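Local coordinates for protein azurocidin (Homo sapiens, PDB 1A7S) that binds heparin, kills many Gram-negative bacteria and attracts monocytes and fibroblasts as a neutrophil-granule relative of the elastase-like serine proteases, at residues A[29-34]-A[90-95]; A[35-40]-A[183-188]; A[115-120]-A[146-151]. All blocks are in the same frame, centred on the assembly; numbering follows the deposited sequence. Where two conformers were deposited one is given.

How the contacts relate
Contacts 1 and 2 are both buried; strand 35-38 of contact 2 runs between the two strands of contact 1 in the N-terminal barrel and also presses against strand 184-192 of the second sheet. Probable backbone hydrogen bonds, M37 N to A29 O and L93 N to V36 O, tie the two contacts together. Contact 3 lies near the surface of the second sheet, its centre about 17 Å from that of contact 2, whose H186 packs loosely on V117, and about 25 Å from that of contact 1. Chemistry follows place: contact 2 is van der Waals packing of apolar side chains, partly against backbone, contact 1 joins a hydrocarbon core to a polar end, and contact 3 combines a backbone bond with small side chains.

Contact 1: A[29-34]-A[90-95]; sequences ALIHAR and LMLLQL. With EOH (ethanol), chain Q.
The guanidinium of R34 and the amide of Q94 stand side by side, their planes 73° apart, at the turn joining strands 23-32 and 35-38 in the N-terminal antiparallel barrel of the chymotrypsin fold. Ethanol, probably from the crystallisation liquor, lies over one guanidinium face, its C2 4.0 Å above the centre, and a water sits at the edge in the plane. That water accepts from R34 NH1 and Q94 NE2 and donates to L95 O, while Q94 NE2 also gives a hydrogen bond to the ethanol oxygen (2.9 Å). Long polar residues suit this partly exposed end of the sheet: R34 NH2 forms a salt bridge with E98, and Q94 OE1 accepts from G221 N. With CG anti to the backbone N (chi1 -156°), R34 runs beside Q94, its CG 3.9 Å from Q94 CG, before a bend at chi3 turns the guanidinium. Beneath them the turn is fastened to strand 91-95 by the backbone bond from L95 N to R34 O, 2.8 Å long and nearly straight (167°).

Strand 35-38 runs between the two strands, so farther in their side chains meet by their tips. I31 and L92 cross at about a right angle on the face covered by helix 210-218, with I31 CD1 4.0 Å from L92 CD2. On the other face, toward the barrel interior, two leucines cross likewise, L30 CD1 4.0 Å from L95 CD1.

Contact 2: A[35-40]-A[183-188]; sequences FVMTAA and GLAHGV
M37 reaches from strand 35-38 to A185 and V188 of strand 184-192, bringing together the two antiparallel barrels of the chymotrypsin fold. The strand axes are 8.3 Å apart at their closest and run at 60° to each other, too far apart and too oblique for backbone pairing, so side chains bridge the gap. Methionine suits the task because its unbranched, flexible chain can span the distance and then turn. CG is anti to the backbone N (chi1 179°) and the next bond is extended as well, which carries the sulfur across; the bend at chi3 (71°) then swings the methyl between its two partners. CE comes to 3.8 Å from A185 CB and to the same 3.8 Å from V188 CG2. On the barrel of M37 itself, L90, L92 and I31 also pack against its side chain.

V188 answers with both branches, and this is why a beta-branched residue fits here. CG2, anti to its own carbonyl carbon, lies along the methionine chain, 3.9 Å from M37 SD. CG1, anti to the backbone N, is directed to the end of strand 35-38, where it lies 4.0 Å from A39 CB. A185 and A39 each offer a single methyl, the one to M37 CE and the other to V188 CG1. T38 turns its side chain away, and its hydroxyl is hydrogen-bonded to G27 O. Just beyond A40 comes the position at which active relatives carry the histidine of the catalytic triad, consistent with a place beside what is their active-site cleft. V188 CG1 also rests against the backbone of T38, 3.6 Å from T38 O.

Contact 3: A[115-120]-A[146-151]; sequences ATVEAG and VTVTPE
V148, A119 and G120 carry this contact, in which the loop leading into strand 122-127 crosses the end of strand 142-148 in the second, C-terminal barrel of the chymotrypsin fold. The two segments run 98° apart, end to end, where they touch. V148 points at the loop, and its compact branched side chain packs against it: V148 CB lies 3.7 Å from E118 O, and V148 CG2 meets V117 CG2 at 4.0 Å. Both valines also pack on V159 of the neighbouring strand 158-162, and V148 touches C123, which is disulfide-bonded to C181. This is the buried side of a partly buried crossing.

The carbonyl of V148 links strand end and loop: V148 O accepts a nearly straight hydrogen bond (169°) from G120 N at 2.9 Å, supplemented by a CA-H contact from A119 CA at 3.5 Å. Glycine fits because G120 has a positive phi of 99°, at which a CB would be pressed against the carbonyl oxygen of A119. Alanine suits the place before it, its methyl lying directly on the backbone of T149 and P150, with A119 CB 3.5 Å from T149 O and 3.8 Å from P150 CA. At the strand side T147 supplies a methyl instead of its hydroxyl: T147 CG2, anti to the backbone N, rests 3.6 Å from G120 C.

Contact 1: A[29-34]-A[90-95]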
ATOM      1  N   ALA A  29       1.340   3.504   2.601  1.00  7.01           N
ATOM      2  CA  ALA A  29       2.705   3.981   2.719  1.00  6.83           C
ATOM      3  C   ALA A  29       2.686   5.482   3.045  1.00  6.19           C
ATOM      4  O   ALA A  29       1.937   6.246   2.420  1.00  6.80           O
ATOM      5  CB  ALA A  29       3.451   3.814   1.389  1.00  9.15           C
ATOM      6  N   LEU A  30       3.552   5.897   3.941  1.00  6.62           N
ATOM      7  CA  LEU A  30       3.749   7.324   4.160  1.00  6.91           C
ATOM      8  C   LEU A  30       4.473   7.866   2.932  1.00  6.69           C
ATOM      9  O   LEU A  30       5.561   7.397   2.598  1.00  7.50           O
ATOM     10  CB  LEU A  30       4.622   7.529   5.424  1.00  7.42           C
ATOM     11  CG  LEU A  30       4.760   8.978   5.895  1.00  7.84           C
ATOM     12  CD1 LEU A  30       3.423   9.516   6.434  1.00  8.68           C
ATOM     13  CD2 LEU A  30       5.846   9.132   6.909  1.00  8.89           C
ATOM     14  N   ILE A  31       3.896   8.878   2.256  1.00  6.58           N
ATOM     15  CA  ILE A  31       4.507   9.462   1.053  1.00  6.64           C
ATOM     16  C   ILE A  31       4.836  10.925   1.207  1.00  8.01           C
ATOM     17  O   ILE A  31       5.397  11.563   0.282  1.00  8.09           O
ATOM     18  CB  ILE A  31       3.650   9.250  -0.203  1.00  7.63           C
ATOM     19  CG1 ILE A  31       2.240   9.845  -0.077  1.00  7.30           C
ATOM     20  CG2 ILE A  31       3.586   7.743  -0.526  1.00  7.96           C
ATOM     21  CD1 ILE A  31       1.608  10.231  -1.397  1.00  8.11           C
ATOM     22  N   HIS A  32       4.592  11.487   2.371  1.00  7.41           N
ATOM     23  CA  HIS A  32       4.781  12.893   2.717  1.00  7.62           C
ATOM     24  C   HIS A  32       4.547  12.939   4.225  1.00  8.42           C
ATOM     25  O   HIS A  32       3.892  12.079   4.796  1.00  8.68           O
ATOM     26  CB  HIS A  32       3.711  13.729   1.970  1.00  7.35           C
ATOM     27  CG  HIS A  32       3.742  15.217   2.221  1.00  8.83           C
ATOM     28  ND1 HIS A  32       4.214  16.197   1.417  1.00 10.95           N
ATOM     29  CD2 HIS A  32       3.240  15.865   3.221  1.00  8.44           C
ATOM     30  CE1 HIS A  32       4.023  17.382   2.026  1.00  9.84           C
ATOM     31  NE2 HIS A  32       3.400  17.135   3.170  1.00 11.97           N
ATOM     32  N   ALA A  33       5.162  13.914   4.915  1.00 10.16           N
ATOM     33  CA  ALA A  33       4.979  13.986   6.325  1.00 10.68           C
ATOM     34  C   ALA A  33       3.557  13.955   6.801  1.00 10.46           C
ATOM     35  O   ALA A  33       3.245  13.490   7.902  1.00 11.61           O
ATOM     36  CB  ALA A  33       5.687  15.261   6.877  1.00 13.75           C
ATOM     37  N   ARG A  34       2.605  14.413   6.074  1.00  9.81           N
ATOM     38  CA  ARG A  34       1.213  14.582   6.303  1.00 10.55           C
ATOM     39  C   ARG A  34       0.287  13.669   5.553  1.00  8.59           C
ATOM     40  O   ARG A  34      -0.941  13.759   5.717  1.00  8.91           O
ATOM     41  CB  ARG A  34       0.768  16.066   6.132  1.00 13.23           C
ATOM     42  CG  ARG A  34      -0.450  16.508   6.829  1.00 20.61           C
ATOM     43  CD  ARG A  34      -0.694  18.011   6.547  1.00 22.60           C
ATOM     44  NE  ARG A  34       0.362  18.851   7.028  1.00 22.64           N
ATOM     45  CZ  ARG A  34       0.363  19.465   8.228  1.00 23.80           C
ATOM     46  NH1 ARG A  34      -0.538  19.139   9.157  1.00 20.13           N
ATOM     47  NH2 ARG A  34       1.330  20.344   8.578  1.00 27.10           N
ATOM     48  N   LEU A  90      -6.929   4.414  -5.775  1.00  8.78           N
ATOM     49  CA  LEU A  90      -5.892   5.219  -5.157  1.00  9.12           C
ATOM     50  C   LEU A  90      -6.575   6.240  -4.228  1.00  8.60           C
ATOM     51  O   LEU A  90      -7.515   6.927  -4.604  1.00 10.64           O
ATOM     52  CB  LEU A  90      -5.054   5.904  -6.175  1.00 11.56           C
ATOM     53  CG  LEU A  90      -3.945   6.900  -5.648  1.00 14.64           C
ATOM     54  CD1 LEU A  90      -2.931   6.091  -5.033  1.00 16.98           C
ATOM     55  CD2 LEU A  90      -3.447   7.727  -6.842  1.00 17.96           C
ATOM     56  N   MET A  91      -6.086   6.296  -2.989  1.00  8.58           N
ATOM     57  CA  MET A  91      -6.626   7.223  -2.013  1.00  9.10           C
ATOM     58  C   MET A  91      -5.494   7.825  -1.232  1.00  7.94           C
ATOM     59  O   MET A  91      -4.594   7.067  -0.833  1.00  9.25           O
ATOM     60  CB  MET A  91      -7.630   6.522  -1.107  1.00 10.56           C
ATOM     61  CG  MET A  91      -8.291   7.529  -0.126  1.00 12.37           C
ATOM     62  SD  MET A  91      -9.739   6.992   0.522  0.50 14.12           S
ATOM     63  CE  MET A  91     -10.904   6.852  -0.811  0.50 14.40           C
ATOM     64  N   LEU A  92      -5.536   9.102  -0.976  1.00  7.59           N
ATOM     65  CA  LEU A  92      -4.594   9.770  -0.104  1.00  6.98           C
ATOM     66  C   LEU A  92      -5.318  10.151   1.186  1.00  7.44           C
ATOM     67  O   LEU A  92      -6.371  10.772   1.140  1.00  8.64           O
ATOM     68  CB  LEU A  92      -4.014  11.031  -0.787  1.00  8.74           C
ATOM     69  CG  LEU A  92      -3.296  10.741  -2.099  1.00 13.34           C
ATOM     70  CD1 LEU A  92      -2.587  12.044  -2.583  1.00 18.01           C
ATOM     71  CD2 LEU A  92      -2.316   9.630  -2.058  1.00 13.08           C
ATOM     72  N   LEU A  93      -4.667   9.799   2.274  1.00  7.60           N
ATOM     73  CA  LEU A  93      -5.195  10.090   3.626  1.00  8.27           C
ATOM     74  C   LEU A  93      -4.311  11.202   4.212  1.00  8.32           C
ATOM     75  O   LEU A  93      -3.127  11.044   4.381  1.00  8.95           O
ATOM     76  CB  LEU A  93      -5.074   8.842   4.484  1.00  8.50           C
ATOM     77  CG  LEU A  93      -5.661   7.529   3.984  1.00  9.40           C
ATOM     78  CD1 LEU A  93      -5.427   6.390   4.936  1.00  9.95           C
ATOM     79  CD2 LEU A  93      -7.122   7.689   3.636  1.00 11.22           C
ATOM     80  N   GLN A  94      -4.985  12.315   4.509  1.00  8.46           N
ATOM     81  CA  GLN A  94      -4.259  13.412   5.201  1.00  8.74           C
ATOM     82  C   GLN A  94      -4.285  13.061   6.695  1.00  8.71           C
ATOM     83  O   GLN A  94      -5.400  12.898   7.244  1.00 10.14           O
ATOM     84  CB  GLN A  94      -4.884  14.742   4.942  1.00 10.91           C
ATOM     85  CG  GLN A  94      -4.147  15.895   5.594  1.00 12.70           C
ATOM     86  CD  GLN A  94      -4.606  17.257   5.258  1.00 15.37           C
ATOM     87  OE1 GLN A  94      -4.987  17.500   4.082  1.00 15.10           O
ATOM     88  NE2 GLN A  94      -4.407  18.186   6.183  1.00 19.36           N
ATOM     89  N   LEU A  95      -3.145  12.989   7.277  1.00  8.94           N
ATOM     90  CA  LEU A  95      -3.046  12.703   8.752  1.00  9.68           C
ATOM     91  C   LEU A  95      -3.370  13.950   9.523  1.00 10.11           C
ATOM     92  O   LEU A  95      -3.261  15.057   9.019  1.00 11.81           O
ATOM     93  CB  LEU A  95      -1.605  12.238   9.031  1.00  9.73           C
ATOM     94  CG  LEU A  95      -1.080  11.109   8.186  1.00  8.99           C
ATOM     95  CD1 LEU A  95       0.354  10.771   8.602  1.00 10.17           C
ATOM     96  CD2 LEU A  95      -1.918   9.899   8.269  1.00 10.61           C
TER
HETATM   97  C1  EOH Q 429      -3.393  21.045   7.187  1.00 50.19           C
HETATM   98  C2  EOH Q 429      -2.292  22.048   6.837  1.00 49.90           C
HETATM   99  O   EOH Q 429      -4.473  21.100   6.212  1.00 42.02           O
HETATM  100  O   HOH W   1      -3.083  17.650   8.737  1.00 20.87           O

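Contact 2: A[35-40]-A[183-188]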
ATOM      1  N   PHE A  35       0.788  12.743   4.710  1.00  8.00           N
ATOM      2  CA  PHE A  35      -0.083  11.966   3.880  1.00  7.87           C
ATOM      3  C   PHE A  35       0.391  10.508   3.711  1.00  6.89           C
ATOM      4  O   PHE A  35       1.548  10.222   3.479  1.00  8.01           O
ATOM      5  CB  PHE A  35      -0.218  12.529   2.422  1.00  7.79           C
ATOM      6  CG  PHE A  35      -0.939  13.872   2.367  1.00  8.79           C
ATOM      7  CD1 PHE A  35      -0.176  15.026   2.506  1.00  9.69           C
ATOM      8  CD2 PHE A  35      -2.259  13.959   2.114  1.00  9.50           C
ATOM      9  CE1 PHE A  35      -0.810  16.254   2.395  1.00 10.84           C
ATOM     10  CE2 PHE A  35      -2.919  15.159   2.035  1.00 10.57           C
ATOM     11  CZ  PHE A  35      -2.161  16.325   2.181  1.00 11.63           C
ATOM     12  N   VAL A  36      -0.601   9.632   3.803  1.00  7.45           N
ATOM     13  CA  VAL A  36      -0.485   8.214   3.524  1.00  7.04           C
ATOM     14  C   VAL A  36      -1.231   7.863   2.258  1.00  6.69           C
ATOM     15  O   VAL A  36      -2.379   8.270   2.039  1.00  8.38           O
ATOM     16  CB  VAL A  36      -0.986   7.376   4.717  1.00  7.61           C
ATOM     17  CG1 VAL A  36      -1.226   5.909   4.353  1.00  8.28           C
ATOM     18  CG2 VAL A  36       0.159   7.410   5.832  1.00  7.96           C
ATOM     19  N   MET A  37      -0.554   7.097   1.395  1.00  6.50           N
ATOM     20  CA  MET A  37      -1.141   6.599   0.126  1.00  6.76           C
ATOM     21  C   MET A  37      -1.627   5.154   0.344  1.00  6.51           C
ATOM     22  O   MET A  37      -0.890   4.318   0.868  1.00  7.35           O
ATOM     23  CB  MET A  37      -0.069   6.615  -0.967  1.00  6.79           C
ATOM     24  CG  MET A  37      -0.554   6.108  -2.303  1.00  8.14           C
ATOM     25  SD  MET A  37       0.646   6.397  -3.633  1.00  8.67           S
ATOM     26  CE  MET A  37       1.947   5.221  -3.209  1.00  9.05           C
ATOM     27  N   THR A  38      -2.844   4.904  -0.081  1.00  7.24           N
ATOM     28  CA  THR A  38      -3.490   3.611   0.054  1.00  6.94           C
ATOM     29  C   THR A  38      -4.462   3.433  -1.125  1.00  6.85           C
ATOM     30  O   THR A  38      -4.392   4.183  -2.114  1.00  7.64           O
ATOM     31  CB  THR A  38      -4.198   3.505   1.412  1.00  8.05           C
ATOM     32  OG1 THR A  38      -4.679   2.196   1.648  1.00  7.71           O
ATOM     33  CG2 THR A  38      -5.270   4.498   1.617  1.00  8.44           C
ATOM     34  N   ALA A  39      -5.255   2.372  -1.050  1.00  7.08           N
ATOM     35  CA  ALA A  39      -6.246   2.077  -2.083  1.00  7.36           C
ATOM     36  C   ALA A  39      -7.573   2.643  -1.691  1.00  7.46           C
ATOM     37  O   ALA A  39      -8.045   2.500  -0.555  1.00  8.25           O
ATOM     38  CB  ALA A  39      -6.338   0.559  -2.269  1.00  8.24           C
ATOM     39  N   ALA A  40      -8.283   3.234  -2.673  1.00  8.18           N
ATOM     40  CA  ALA A  40      -9.667   3.652  -2.467  1.00  8.68           C
ATOM     41  C   ALA A  40     -10.596   2.486  -2.154  1.00  8.59           C
ATOM     42  O   ALA A  40     -11.594   2.667  -1.411  1.00  9.78           O
ATOM     43  CB  ALA A  40     -10.196   4.459  -3.636  1.00  9.18           C
ATOM     44  N   GLY A 183      13.413   1.277  -5.625  1.00 12.48           N
ATOM     45  CA  GLY A 183      13.310   2.228  -4.521  1.00 13.43           C
ATOM     46  C   GLY A 183      12.102   3.108  -4.528  1.00 10.88           C
ATOM     47  O   GLY A 183      11.980   3.964  -3.636  1.00 13.01           O
ATOM     48  N   LEU A 184      11.171   2.938  -5.468  1.00  8.63           N
ATOM     49  CA  LEU A 184      10.028   3.810  -5.625  1.00  8.06           C
ATOM     50  C   LEU A 184       8.697   3.061  -5.481  1.00  7.79           C
ATOM     51  O   LEU A 184       8.599   1.875  -5.827  1.00  8.05           O
ATOM     52  CB  LEU A 184      10.031   4.469  -6.996  1.00  8.01           C
ATOM     53  CG  LEU A 184      11.262   5.296  -7.368  1.00  8.18           C
ATOM     54  CD1 LEU A 184      11.136   5.842  -8.770  1.00 10.63           C
ATOM     55  CD2 LEU A 184      11.476   6.430  -6.366  1.00  9.80           C
ATOM     56  N   ALA A 185       7.684   3.805  -5.057  1.00  7.91           N
ATOM     57  CA  ALA A 185       6.291   3.257  -4.966  1.00  7.27           C
ATOM     58  C   ALA A 185       5.629   3.265  -6.315  1.00  6.84           C
ATOM     59  O   ALA A 185       4.952   4.188  -6.740  1.00  7.62           O
ATOM     60  CB  ALA A 185       5.500   4.145  -3.995  1.00  8.98           C
ATOM     61  N   HIS A 186       5.833   2.175  -7.092  1.00  7.42           N
ATOM     62  CA  HIS A 186       5.250   2.082  -8.441  1.00  6.89           C
ATOM     63  C   HIS A 186       3.855   1.529  -8.411  1.00  7.09           C
ATOM     64  O   HIS A 186       3.157   1.668  -9.417  1.00  7.10           O
ATOM     65  CB  HIS A 186       6.169   1.186  -9.309  1.00  7.87           C
ATOM     66  CG  HIS A 186       7.258   1.928  -9.979  1.00  9.08           C
ATOM     67  ND1 HIS A 186       6.983   2.758 -11.033  1.00 11.10           N
ATOM     68  CD2 HIS A 186       8.596   2.045  -9.662  1.00 11.08           C
ATOM     69  CE1 HIS A 186       8.167   3.300 -11.411  1.00 13.54           C
ATOM     70  NE2 HIS A 186       9.120   2.878 -10.586  1.00 13.81           N
ATOM     71  N   GLY A 187       3.393   0.926  -7.321  1.00  6.82           N
ATOM     72  CA  GLY A 187       2.089   0.400  -7.268  1.00  7.03           C
ATOM     73  C   GLY A 187       1.459   0.521  -5.870  1.00  6.71           C
ATOM     74  O   GLY A 187       2.133   0.651  -4.897  1.00  7.44           O
ATOM     75  N   VAL A 188       0.130   0.447  -5.886  1.00  6.86           N
ATOM     76  CA  VAL A 188      -0.695   0.362  -4.692  1.00  7.00           C
ATOM     77  C   VAL A 188      -1.551  -0.916  -4.829  1.00  6.79           C
ATOM     78  O   VAL A 188      -2.264  -1.048  -5.814  1.00  7.63           O
ATOM     79  CB  VAL A 188      -1.613   1.582  -4.534  1.00  7.73           C
ATOM     80  CG1 VAL A 188      -2.598   1.373  -3.392  1.00  8.57           C
ATOM     81  CG2 VAL A 188      -0.770   2.837  -4.262  1.00  9.84           C
TER

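Contact 3: A[115-120]-A[146-151]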
ATOM      1  N   ALA A 115       6.380   7.632 -15.530  1.00 10.09           N
ATOM      2  CA  ALA A 115       7.521   6.712 -15.451  1.00 10.62           C
ATOM      3  C   ALA A 115       6.959   5.265 -15.655  1.00 11.59           C
ATOM      4  O   ALA A 115       5.819   5.001 -15.340  1.00 13.19           O
ATOM      5  CB  ALA A 115       8.210   6.757 -14.102  1.00 11.31           C
ATOM      6  N   THR A 116       7.812   4.445 -16.221  1.00 12.74           N
ATOM      7  CA  THR A 116       7.510   3.078 -16.524  1.00 14.77           C
ATOM      8  C   THR A 116       8.401   2.120 -15.763  1.00 13.93           C
ATOM      9  O   THR A 116       9.510   2.433 -15.382  1.00 19.62           O
ATOM     10  CB  THR A 116       7.715   2.742 -18.065  1.00 17.70           C
ATOM     11  OG1 THR A 116       9.014   3.137 -18.458  1.00 22.58           O
ATOM     12  CG2 THR A 116       6.752   3.687 -18.828  1.00 26.06           C
ATOM     13  N   VAL A 117       7.888   0.925 -15.639  1.00 17.48           N
ATOM     14  CA  VAL A 117       8.583  -0.210 -15.064  1.00 21.29           C
ATOM     15  C   VAL A 117       8.361  -1.392 -16.004  1.00 23.17           C
ATOM     16  O   VAL A 117       7.233  -1.825 -16.244  1.00 25.28           O
ATOM     17  CB  VAL A 117       8.085  -0.483 -13.661  1.00 21.89           C
ATOM     18  CG1 VAL A 117       6.580  -0.645 -13.567  1.00 29.22           C
ATOM     19  CG2 VAL A 117       8.872  -1.481 -12.945  1.00 22.59           C
ATOM     20  N   GLU A 118       9.425  -1.833 -16.667  1.00 23.16           N
ATOM     21  CA  GLU A 118       9.306  -2.868 -17.663  1.00 24.40           C
ATOM     22  C   GLU A 118       9.082  -4.253 -17.106  1.00 20.10           C
ATOM     23  O   GLU A 118       9.474  -4.595 -16.000  1.00 14.79           O
ATOM     24  CB  GLU A 118      10.436  -2.818 -18.670  1.00 30.08           C
ATOM     25  CG  GLU A 118      11.636  -3.645 -18.434  1.00 37.23           C
ATOM     26  CD  GLU A 118      12.822  -3.368 -19.324  1.00 40.28           C
ATOM     27  OE1 GLU A 118      12.689  -2.672 -20.338  1.00 48.99           O
ATOM     28  OE2 GLU A 118      13.944  -3.945 -19.053  1.00 42.36           O
ATOM     29  N   ALA A 119       8.391  -5.064 -17.895  1.00 18.05           N
ATOM     30  CA  ALA A 119       8.212  -6.469 -17.589  1.00 15.17           C
ATOM     31  C   ALA A 119       9.596  -7.070 -17.277  1.00 12.97           C
ATOM     32  O   ALA A 119      10.584  -6.782 -17.881  1.00 15.97           O
ATOM     33  CB  ALA A 119       7.640  -7.261 -18.787  1.00 17.09           C
ATOM     34  N   GLY A 120       9.626  -7.891 -16.220  1.00 12.50           N
ATOM     35  CA  GLY A 120      10.853  -8.483 -15.798  1.00 13.00           C
ATOM     36  C   GLY A 120      11.492  -7.743 -14.615  1.00 11.60           C
ATOM     37  O   GLY A 120      12.400  -8.260 -13.985  1.00 14.94           O
ATOM     38  N   VAL A 146       8.564 -10.106  -6.125  1.00  8.98           N
ATOM     39  CA  VAL A 146       7.641 -10.258  -7.224  1.00  9.35           C
ATOM     40  C   VAL A 146       8.283  -9.692  -8.489  1.00 10.19           C
ATOM     41  O   VAL A 146       9.213  -8.853  -8.381  1.00 11.65           O
ATOM     42  CB  VAL A 146       6.244  -9.689  -6.974  1.00  9.93           C
ATOM     43  CG1 VAL A 146       5.632 -10.231  -5.654  1.00 10.43           C
ATOM     44  CG2 VAL A 146       6.262  -8.163  -6.913  1.00 11.15           C
ATOM     45  N   THR A 147       7.754 -10.076  -9.631  1.00  9.78           N
ATOM     46  CA  THR A 147       8.300  -9.610 -10.923  1.00 10.04           C
ATOM     47  C   THR A 147       7.192  -9.034 -11.756  1.00  9.53           C
ATOM     48  O   THR A 147       6.112  -9.617 -11.871  1.00 10.84           O
ATOM     49  CB  THR A 147       8.975 -10.815 -11.655  1.00 13.14           C
ATOM     50  OG1 THR A 147      10.009 -11.293 -10.795  1.00 15.25           O
ATOM     51  CG2 THR A 147       9.587 -10.351 -12.949  1.00 13.80           C
ATOM     52  N   VAL A 148       7.425  -7.899 -12.384  1.00 10.07           N
ATOM     53  CA  VAL A 148       6.392  -7.255 -13.254  1.00 10.84           C
ATOM     54  C   VAL A 148       6.135  -8.116 -14.453  1.00 11.52           C
ATOM     55  O   VAL A 148       7.044  -8.573 -15.113  1.00 12.89           O
ATOM     56  CB  VAL A 148       6.893  -5.856 -13.657  1.00 11.22           C
ATOM     57  CG1 VAL A 148       5.934  -5.222 -14.678  1.00 12.82           C
ATOM     58  CG2 VAL A 148       7.039  -4.980 -12.415  1.00 12.09           C
ATOM     59  N   THR A 149       4.836  -8.347 -14.725  1.00 12.95           N
ATOM     60  CA  THR A 149       4.386  -9.154 -15.839  1.00 16.84           C
ATOM     61  C   THR A 149       4.469  -8.420 -17.166  1.00 19.64           C
ATOM     62  O   THR A 149       4.537  -7.218 -17.220  1.00 21.23           O
ATOM     63  CB  THR A 149       2.914  -9.599 -15.685  1.00 16.25           C
ATOM     64  OG1 THR A 149       2.073  -8.455 -15.890  1.00 16.97           O
ATOM     65  CG2 THR A 149       2.593 -10.207 -14.361  1.00 16.86           C
ATOM     66  N   PRO A 150       4.369  -9.199 -18.242  1.00 27.23           N
ATOM     67  CA  PRO A 150       4.151  -8.613 -19.572  1.00 30.21           C
ATOM     68  C   PRO A 150       2.834  -7.843 -19.602  1.00 28.10           C
ATOM     69  O   PRO A 150       1.928  -8.123 -18.829  1.00 26.29           O
ATOM     70  CB  PRO A 150       4.091  -9.784 -20.506  1.00 32.70           C
ATOM     71  CG  PRO A 150       4.808 -10.896 -19.795  1.00 31.73           C
ATOM     72  CD  PRO A 150       4.481 -10.681 -18.348  1.00 28.39           C
ATOM     73  N   GLU A 151       2.821  -6.767 -20.353  1.00 29.68           N
ATOM     74  CA  GLU A 151       1.725  -5.845 -20.416  1.00 31.82           C
ATOM     75  C   GLU A 151       0.473  -6.565 -20.846  1.00 29.47           C
ATOM     76  O   GLU A 151      -0.635  -6.333 -20.428  1.00 25.47           O
ATOM     77  CB  GLU A 151       2.060  -4.637 -21.290  1.00 36.60           C
ATOM     78  CG  GLU A 151       2.066  -4.824 -22.753  1.00 42.40           C
ATOM     79  CD  GLU A 151       2.854  -3.821 -23.568  1.00 47.77           C
ATOM     80  OE1 GLU A 151       3.940  -3.416 -23.119  1.00 56.22           O
ATOM     81  OE2 GLU A 151       2.418  -3.434 -24.693  1.00 52.71           O
TER